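Local atomic coordinates of Ice-binding protein 1 (PDB entry 6BG8), a protein that adsorbs its bacterium onto ice and inhibits the growth of ice crystals, the chain here being its C-terminal ice-binding domain. Residues P3-L8 / D151-F156; Y129-D134 / F156-N161. One frame throughout, in Å; residues are numbered along the deposited sequence.

Contact 1: P3-L8 / D151-F156; sequences PLAPEL and DSVFIF
P3 and V153 meet through their apolar sides, P3 CB lying 3.9 Å from V153 CG1. The same P3 CB is 4.2 Å from CD1 of I155, so the proline rests on both V153 and I155, two residues apart on one side of their chain. A5 adds a looser methyl contact, its CB 4.2 Å from CG2 of V153. Both branches of V153 touch the loop: CG1, anti to the backbone N (chi1 166°), meets P3 CB, while CG2, beside that N, lies against P3 O and reaches A5 CB. I155 reaches the loop with the end of its chain, an extended chi2 of 169° carrying CD1 outward.

Backbone carbonyls also pack against carbon, with no hydrogen bond joining the two segments. P3 O sits over the branched end of V153, 3.6 Å from its CB, and L4 O lies 3.8 Å from I155 CD1. In return, CD of the P3 ring comes within 3.6 Å of V153 O. N2, the residue before P3, bonds through its side-chain amide to D151 O and V153 N; separately, N107 ND2 bonds to L4 O.

The contact lays the extended N-terminal loop, ahead of strand 14-18, over the start of strand 154-158 in the ice-binding domain. Helix 84-103 lines the same region, with F101 touching L4 and P6, and L102 touching P6 and I155. From strand 182-186, Y183 reaches A5, P6 and I155, while the backbone of V153 and I155 pairs with G127, at the start of strand 127-131.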
ATOM      1  N   PRO A   3      19.136  -2.093  -0.586  1.00  7.54           N
ATOM      2  CA  PRO A   3      18.514  -0.993  -1.335  1.00  8.08           C
ATOM      3  C   PRO A   3      18.123   0.146  -0.409  1.00  9.59           C
ATOM      4  O   PRO A   3      17.805  -0.058   0.767  1.00  8.55           O
ATOM      5  CB  PRO A   3      17.275  -1.645  -1.962  1.00  8.11           C
ATOM      6  CG  PRO A   3      17.630  -3.079  -2.058  1.00  8.21           C
ATOM      7  CD  PRO A   3      18.474  -3.381  -0.859  1.00  8.78           C
ATOM      8  N   LEU A   4      18.154   1.357  -0.956  1.00  5.82           N
ATOM      9  CA  LEU A   4      17.642   2.526  -0.256  1.00  8.19           C
ATOM     10  C   LEU A   4      16.126   2.558  -0.388  1.00  6.40           C
ATOM     11  O   LEU A   4      15.589   2.471  -1.496  1.00  6.95           O
ATOM     12  CB  LEU A   4      18.257   3.803  -0.832  1.00  8.63           C
ATOM     13  CG  LEU A   4      17.784   5.126  -0.217  1.00  8.91           C
ATOM     14  CD1 LEU A   4      18.182   5.193   1.259  1.00 11.56           C
ATOM     15  CD2 LEU A   4      18.357   6.321  -0.982  1.00  7.76           C
ATOM     16  N   ALA A   5      15.436   2.634   0.739  1.00  5.53           N
ATOM     17  CA  ALA A   5      13.981   2.700   0.694  1.00  6.62           C
ATOM     18  C   ALA A   5      13.534   4.099   0.287  1.00  4.51           C
ATOM     19  O   ALA A   5      14.257   5.079   0.503  1.00  7.78           O
ATOM     20  CB  ALA A   5      13.390   2.342   2.055  1.00  6.80           C
ATOM     21  N   PRO A   6      12.343   4.226  -0.296  1.00  7.31           N
ATOM     22  CA  PRO A   6      11.822   5.555  -0.620  1.00  7.63           C
ATOM     23  C   PRO A   6      11.484   6.344   0.630  1.00  8.53           C
ATOM     24  O   PRO A   6      11.254   5.799   1.711  1.00 10.61           O
ATOM     25  CB  PRO A   6      10.553   5.253  -1.428  1.00  7.51           C
ATOM     26  CG  PRO A   6      10.104   3.903  -0.908  1.00  6.50           C
ATOM     27  CD  PRO A   6      11.413   3.156  -0.715  1.00  5.93           C
ATOM     28  N   GLU A   7      11.485   7.662   0.467  0.58  8.78           N
ATOM     29  CA  GLU A   7      10.960   8.572   1.473  0.58  8.91           C
ATOM     30  C   GLU A   7       9.461   8.721   1.246  0.58  8.98           C
ATOM     31  O   GLU A   7       9.032   9.107   0.153  0.58  9.61           O
ATOM     32  CB  GLU A   7      11.663   9.926   1.386  0.58 12.74           C
ATOM     33  CG  GLU A   7      11.063  11.007   2.261  0.58 12.50           C
ATOM     34  CD  GLU A   7      11.162  10.680   3.733  0.58 13.99           C
ATOM     35  OE1 GLU A   7      12.244  10.221   4.167  0.58 15.59           O
ATOM     36  OE2 GLU A   7      10.156  10.875   4.449  0.58 10.31           O
ATOM     37  N   LEU A   8       8.665   8.411   2.270  1.00  7.25           N
ATOM     38  CA  LEU A   8       7.216   8.541   2.140  1.00  4.93           C
ATOM     39  C   LEU A   8       6.694   9.900   2.579  1.00  7.10           C
ATOM     40  O   LEU A   8       5.585  10.273   2.191  1.00  7.50           O
ATOM     41  CB  LEU A   8       6.494   7.444   2.942  1.00  8.48           C
ATOM     42  CG  LEU A   8       6.109   6.206   2.125  1.00 11.65           C
ATOM     43  CD1 LEU A   8       7.321   5.641   1.401  1.00 12.75           C
ATOM     44  CD2 LEU A   8       5.443   5.136   3.007  1.00  9.71           C
ATOM     45  N   ASP A 151      16.689  -4.695   8.900  1.00 12.70           N
ATOM     46  CA  ASP A 151      16.651  -3.528   8.027  1.00 13.46           C
ATOM     47  C   ASP A 151      16.602  -3.886   6.549  1.00  6.47           C
ATOM     48  O   ASP A 151      16.585  -2.977   5.712  1.00 10.64           O
ATOM     49  CB  ASP A 151      17.863  -2.635   8.295  1.00 12.11           C
ATOM     50  CG  ASP A 151      17.847  -2.029   9.680  1.00 16.15           C
ATOM     51  OD1 ASP A 151      16.758  -1.905  10.270  1.00 14.94           O
ATOM     52  OD2 ASP A 151      18.932  -1.669  10.174  1.00 25.93           O
ATOM     53  N   SER A 152      16.579  -5.176   6.205  1.00  9.02           N
ATOM     54  CA  SER A 152      16.635  -5.574   4.802  1.00  7.02           C
ATOM     55  C   SER A 152      15.447  -5.022   4.026  1.00  6.48           C
ATOM     56  O   SER A 152      14.290  -5.178   4.440  1.00  6.76           O
ATOM     57  CB  SER A 152      16.666  -7.092   4.675  1.00  8.42           C
ATOM     58  OG  SER A 152      17.922  -7.596   5.082  1.00  7.42           O
ATOM     59  N   VAL A 153      15.739  -4.411   2.879  1.00  7.42           N
ATOM     60  CA  VAL A 153      14.744  -3.741   2.045  1.00  6.22           C
ATOM     61  C   VAL A 153      14.511  -4.577   0.794  1.00  6.93           C
ATOM     62  O   VAL A 153      15.466  -5.054   0.166  1.00  6.95           O
ATOM     63  CB  VAL A 153      15.188  -2.314   1.676  1.00  6.57           C
ATOM     64  CG1 VAL A 153      14.313  -1.758   0.544  1.00  6.98           C
ATOM     65  CG2 VAL A 153      15.106  -1.411   2.891  1.00 10.36           C
ATOM     66  N   PHE A 154      13.243  -4.757   0.435  1.00  7.07           N
ATOM     67  CA  PHE A 154      12.832  -5.484  -0.761  1.00  4.45           C
ATOM     68  C   PHE A 154      11.991  -4.546  -1.614  1.00  4.91           C
ATOM     69  O   PHE A 154      10.996  -4.005  -1.134  1.00  6.98           O
ATOM     70  CB  PHE A 154      11.998  -6.723  -0.410  1.00  6.51           C
ATOM     71  CG  PHE A 154      12.684  -7.701   0.500  1.00  4.96           C
ATOM     72  CD1 PHE A 154      12.864  -7.419   1.851  1.00  4.59           C
ATOM     73  CD2 PHE A 154      13.082  -8.934   0.018  1.00  7.75           C
ATOM     74  CE1 PHE A 154      13.477  -8.348   2.697  1.00  9.36           C
ATOM     75  CE2 PHE A 154      13.686  -9.866   0.855  1.00  5.45           C
ATOM     76  CZ  PHE A 154      13.879  -9.562   2.200  1.00  8.85           C
ATOM     77  N   ILE A 155      12.377  -4.365  -2.876  1.00  2.73           N
ATOM     78  CA  ILE A 155      11.621  -3.534  -3.804  1.00  5.49           C
ATOM     79  C   ILE A 155      11.298  -4.374  -5.022  1.00  7.53           C
ATOM     80  O   ILE A 155      12.199  -4.943  -5.653  1.00  9.17           O
ATOM     81  CB  ILE A 155      12.391  -2.267  -4.201  1.00  4.62           C
ATOM     82  CG1 ILE A 155      12.554  -1.361  -2.978  1.00  6.55           C
ATOM     83  CG2 ILE A 155      11.666  -1.532  -5.331  1.00  8.27           C
ATOM     84  CD1 ILE A 155      13.530  -0.211  -3.177  1.00  6.06           C
ATOM     85  N   PHE A 156      10.014  -4.464  -5.337  1.00  6.53           N
ATOM     86  CA  PHE A 156       9.524  -5.090  -6.557  1.00  6.35           C
ATOM     87  C   PHE A 156       8.919  -4.001  -7.419  1.00  6.70           C
ATOM     88  O   PHE A 156       8.004  -3.298  -6.980  1.00  5.93           O
ATOM     89  CB  PHE A 156       8.497  -6.172  -6.239  1.00  5.10           C
ATOM     90  CG  PHE A 156       9.062  -7.286  -5.424  1.00  7.96           C
ATOM     91  CD1 PHE A 156       9.089  -7.210  -4.037  1.00  7.02           C
ATOM     92  CD2 PHE A 156       9.616  -8.392  -6.044  1.00  7.19           C
ATOM     93  CE1 PHE A 156       9.644  -8.242  -3.289  1.00  7.02           C
ATOM     94  CE2 PHE A 156      10.168  -9.411  -5.305  1.00  6.39           C
ATOM     95  CZ  PHE A 156      10.184  -9.334  -3.929  1.00  7.10           C
TER

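Contact 2: Y129-D134 / F156-N161; sequences YKTAAD and FTIGGN
Two neighbouring parallel strands of the ice-binding domain's beta-solenoid, 127-131 and 154-158, run side by side here, Y129 paired with F156, K130 with T157 and T131 with I158. Their axes are 4.8 Å apart and their directions differ by 9°. T157 grips the partner strand with both backbone polar atoms, its N bonding to Y129 O at 2.9 Å and its O accepting from T131 N. T131 O then takes the N of G159 at 2.8 Å.

Y129 and F156 point the same way from the sheet, their rings nearly parallel but slid apart; F156 CE2 comes within 3.8 Å of Y129 CD1. Y129 OH bonds beyond the pair to T125 O. T157 CG2, between its backbone N and carbonyl carbon, meets K130 CB at 3.7 Å. T157 OG1, anti to that N (chi1 179°), bonds to a water that accepts from K130 NZ, and R185 NH2 reaches it as well.

Past the strands the chains turn together. T131 OG1 accepts from A133 N, forming an ST turn, and A133 O receives a weak bond from G160 N. D134 OD1 then takes N161 N at 2.8 Å, a nearly straight bond (168°) on the anti side of the carboxylate. Parallel strands in register, followed by turns that stay bonded to each other, are typical of stacked coils in a parallel beta-solenoid.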
ATOM      1  N   TYR A 129      13.970  -5.857  -7.581  1.00  7.16           N
ATOM      2  CA  TYR A 129      13.564  -6.830  -8.587  1.00  6.72           C
ATOM      3  C   TYR A 129      12.655  -6.146  -9.593  1.00  7.03           C
ATOM      4  O   TYR A 129      11.566  -5.681  -9.236  1.00  6.78           O
ATOM      5  CB  TYR A 129      12.856  -8.019  -7.923  1.00  6.28           C
ATOM      6  CG  TYR A 129      13.748  -8.763  -6.965  1.00  5.90           C
ATOM      7  CD1 TYR A 129      13.839  -8.388  -5.629  1.00  7.24           C
ATOM      8  CD2 TYR A 129      14.545  -9.815  -7.402  1.00 11.04           C
ATOM      9  CE1 TYR A 129      14.666  -9.061  -4.755  1.00  6.69           C
ATOM     10  CE2 TYR A 129      15.376 -10.500  -6.527  1.00  9.57           C
ATOM     11  CZ  TYR A 129      15.431 -10.115  -5.202  1.00  7.87           C
ATOM     12  OH  TYR A 129      16.263 -10.779  -4.326  1.00 11.79           O
ATOM     13  N   LYS A 130      13.104  -6.086 -10.846  1.00  5.74           N
ATOM     14  CA  LYS A 130      12.434  -5.316 -11.888  1.00  4.86           C
ATOM     15  C   LYS A 130      12.016  -6.224 -13.036  1.00  8.49           C
ATOM     16  O   LYS A 130      12.751  -7.144 -13.415  1.00  8.70           O
ATOM     17  CB  LYS A 130      13.351  -4.212 -12.412  1.00  3.49           C
ATOM     18  CG  LYS A 130      12.700  -3.279 -13.425  1.00  5.52           C
ATOM     19  CD  LYS A 130      13.721  -2.249 -13.887  1.00  7.49           C
ATOM     20  CE  LYS A 130      13.219  -1.435 -15.082  1.00 10.07           C
ATOM     21  NZ  LYS A 130      11.942  -0.720 -14.787  1.00 12.64           N
ATOM     22  N   THR A 131      10.824  -5.967 -13.570  1.00  7.01           N
ATOM     23  CA  THR A 131      10.379  -6.564 -14.818  1.00  8.28           C
ATOM     24  C   THR A 131       9.430  -5.584 -15.480  1.00 10.35           C
ATOM     25  O   THR A 131       8.747  -4.810 -14.802  1.00  7.65           O
ATOM     26  CB  THR A 131       9.681  -7.917 -14.625  1.00 10.17           C
ATOM     27  OG1 THR A 131       9.285  -8.447 -15.905  1.00  6.51           O
ATOM     28  CG2 THR A 131       8.459  -7.763 -13.750  1.00 10.03           C
ATOM     29  N   ALA A 132       9.405  -5.617 -16.809  1.00  7.93           N
ATOM     30  CA  ALA A 132       8.483  -4.797 -17.581  1.00  4.07           C
ATOM     31  C   ALA A 132       7.148  -5.494 -17.835  1.00  5.85           C
ATOM     32  O   ALA A 132       6.200  -4.846 -18.302  1.00  9.12           O
ATOM     33  CB  ALA A 132       9.137  -4.398 -18.910  1.00  7.79           C
ATOM     34  N   ALA A 133       7.042  -6.781 -17.505  1.00  9.86           N
ATOM     35  CA  ALA A 133       5.844  -7.559 -17.776  1.00  7.67           C
ATOM     36  C   ALA A 133       4.920  -7.534 -16.559  1.00  8.19           C
ATOM     37  O   ALA A 133       5.146  -6.794 -15.599  1.00  8.78           O
ATOM     38  CB  ALA A 133       6.229  -8.983 -18.167  1.00  8.25           C
ATOM     39  N   ASP A 134       3.848  -8.331 -16.604  1.00  6.57           N
ATOM     40  CA  ASP A 134       3.009  -8.572 -15.437  1.00  6.97           C
ATOM     41  C   ASP A 134       3.636  -9.647 -14.556  1.00  5.36           C
ATOM     42  O   ASP A 134       4.356 -10.532 -15.036  1.00  8.11           O
ATOM     43  CB  ASP A 134       1.599  -9.039 -15.836  1.00  7.09           C
ATOM     44  CG  ASP A 134       0.955  -8.174 -16.899  1.00 10.39           C
ATOM     45  OD1 ASP A 134       0.878  -6.946 -16.711  1.00  8.22           O
ATOM     46  OD2 ASP A 134       0.499  -8.729 -17.921  1.00 13.94           O
ATOM     47  N   PHE A 156      10.014  -4.464  -5.337  1.00  6.53           N
ATOM     48  CA  PHE A 156       9.524  -5.090  -6.557  1.00  6.35           C
ATOM     49  C   PHE A 156       8.919  -4.001  -7.419  1.00  6.70           C
ATOM     50  O   PHE A 156       8.004  -3.298  -6.980  1.00  5.93           O
ATOM     51  CB  PHE A 156       8.497  -6.172  -6.239  1.00  5.10           C
ATOM     52  CG  PHE A 156       9.062  -7.286  -5.424  1.00  7.96           C
ATOM     53  CD1 PHE A 156       9.089  -7.210  -4.037  1.00  7.02           C
ATOM     54  CD2 PHE A 156       9.616  -8.392  -6.044  1.00  7.19           C
ATOM     55  CE1 PHE A 156       9.644  -8.242  -3.289  1.00  7.02           C
ATOM     56  CE2 PHE A 156      10.168  -9.411  -5.305  1.00  6.39           C
ATOM     57  CZ  PHE A 156      10.184  -9.334  -3.929  1.00  7.10           C
ATOM     58  N   THR A 157       9.459  -3.830  -8.621  1.00  9.10           N
ATOM     59  CA  THR A 157       9.053  -2.718  -9.471  1.00  3.60           C
ATOM     60  C   THR A 157       8.687  -3.252 -10.851  1.00  7.19           C
ATOM     61  O   THR A 157       9.523  -3.837 -11.546  1.00  7.46           O
ATOM     62  CB  THR A 157      10.140  -1.643  -9.514  1.00  6.11           C
ATOM     63  OG1 THR A 157       9.714  -0.596 -10.383  1.00  8.90           O
ATOM     64  CG2 THR A 157      11.506  -2.202  -9.940  1.00  3.74           C
ATOM     65  N   ILE A 158       7.427  -3.056 -11.236  1.00  6.67           N
ATOM     66  CA  ILE A 158       6.753  -3.902 -12.214  1.00  6.26           C
ATOM     67  C   ILE A 158       6.080  -3.031 -13.258  1.00  8.33           C
ATOM     68  O   ILE A 158       5.289  -2.143 -12.914  1.00  8.65           O
ATOM     69  CB  ILE A 158       5.721  -4.819 -11.523  1.00  8.60           C
ATOM     70  CG1 ILE A 158       6.457  -5.815 -10.612  1.00  4.99           C
ATOM     71  CG2 ILE A 158       4.823  -5.511 -12.556  1.00  7.12           C
ATOM     72  CD1 ILE A 158       5.543  -6.582  -9.627  1.00  6.21           C
ATOM     73  N   GLY A 159       6.384  -3.293 -14.533  1.00  6.61           N
ATOM     74  CA  GLY A 159       5.851  -2.490 -15.619  1.00  6.04           C
ATOM     75  C   GLY A 159       4.433  -2.814 -16.016  1.00  6.07           C
ATOM     76  O   GLY A 159       3.795  -2.019 -16.711  1.00 10.40           O
ATOM     77  N   GLY A 160       3.923  -3.962 -15.588  1.00  6.13           N
ATOM     78  CA  GLY A 160       2.531  -4.295 -15.808  1.00  7.33           C
ATOM     79  C   GLY A 160       1.748  -4.353 -14.510  1.00  8.17           C
ATOM     80  O   GLY A 160       1.886  -3.480 -13.643  1.00  8.83           O
ATOM     81  N   ASN A 161       0.922  -5.383 -14.369  1.00  6.26           N
ATOM     82  CA  ASN A 161       0.142  -5.613 -13.165  1.00  6.36           C
ATOM     83  C   ASN A 161       0.877  -6.545 -12.202  1.00  9.26           C
ATOM     84  O   ASN A 161       1.844  -7.218 -12.563  1.00  9.94           O
ATOM     85  CB  ASN A 161      -1.215  -6.228 -13.517  1.00  5.64           C
ATOM     86  CG  ASN A 161      -1.991  -5.414 -14.530  1.00  9.71           C
ATOM     87  OD1 ASN A 161      -2.027  -4.185 -14.469  1.00  8.09           O
ATOM     88  ND2 ASN A 161      -2.638  -6.106 -15.468  1.00  8.83           N
TER
HETATM   89  O   HOH W   1      12.018   0.379 -12.096  1.00 10.77           O

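From the N terminus, the chain first lays 3-8 down, then runs through strand 14-18, helix 84-103 and strand 127-131 before 151-156 returns to meet it, so contact 1 closes a loop of 142 residues. Contact 2 closes a much shorter one of 21, between 129-134 and 156-161. The two cross: 129-134 falls inside the long loop, whereas most of 156-161 lies past its end. Strand 154-158 serves both, with F156 shared, and a probable hydrogen bond from Y129 N to I155 O joins them directly. One strand is thereby tied at its start to the N-terminal loop and along its side to the preceding coil.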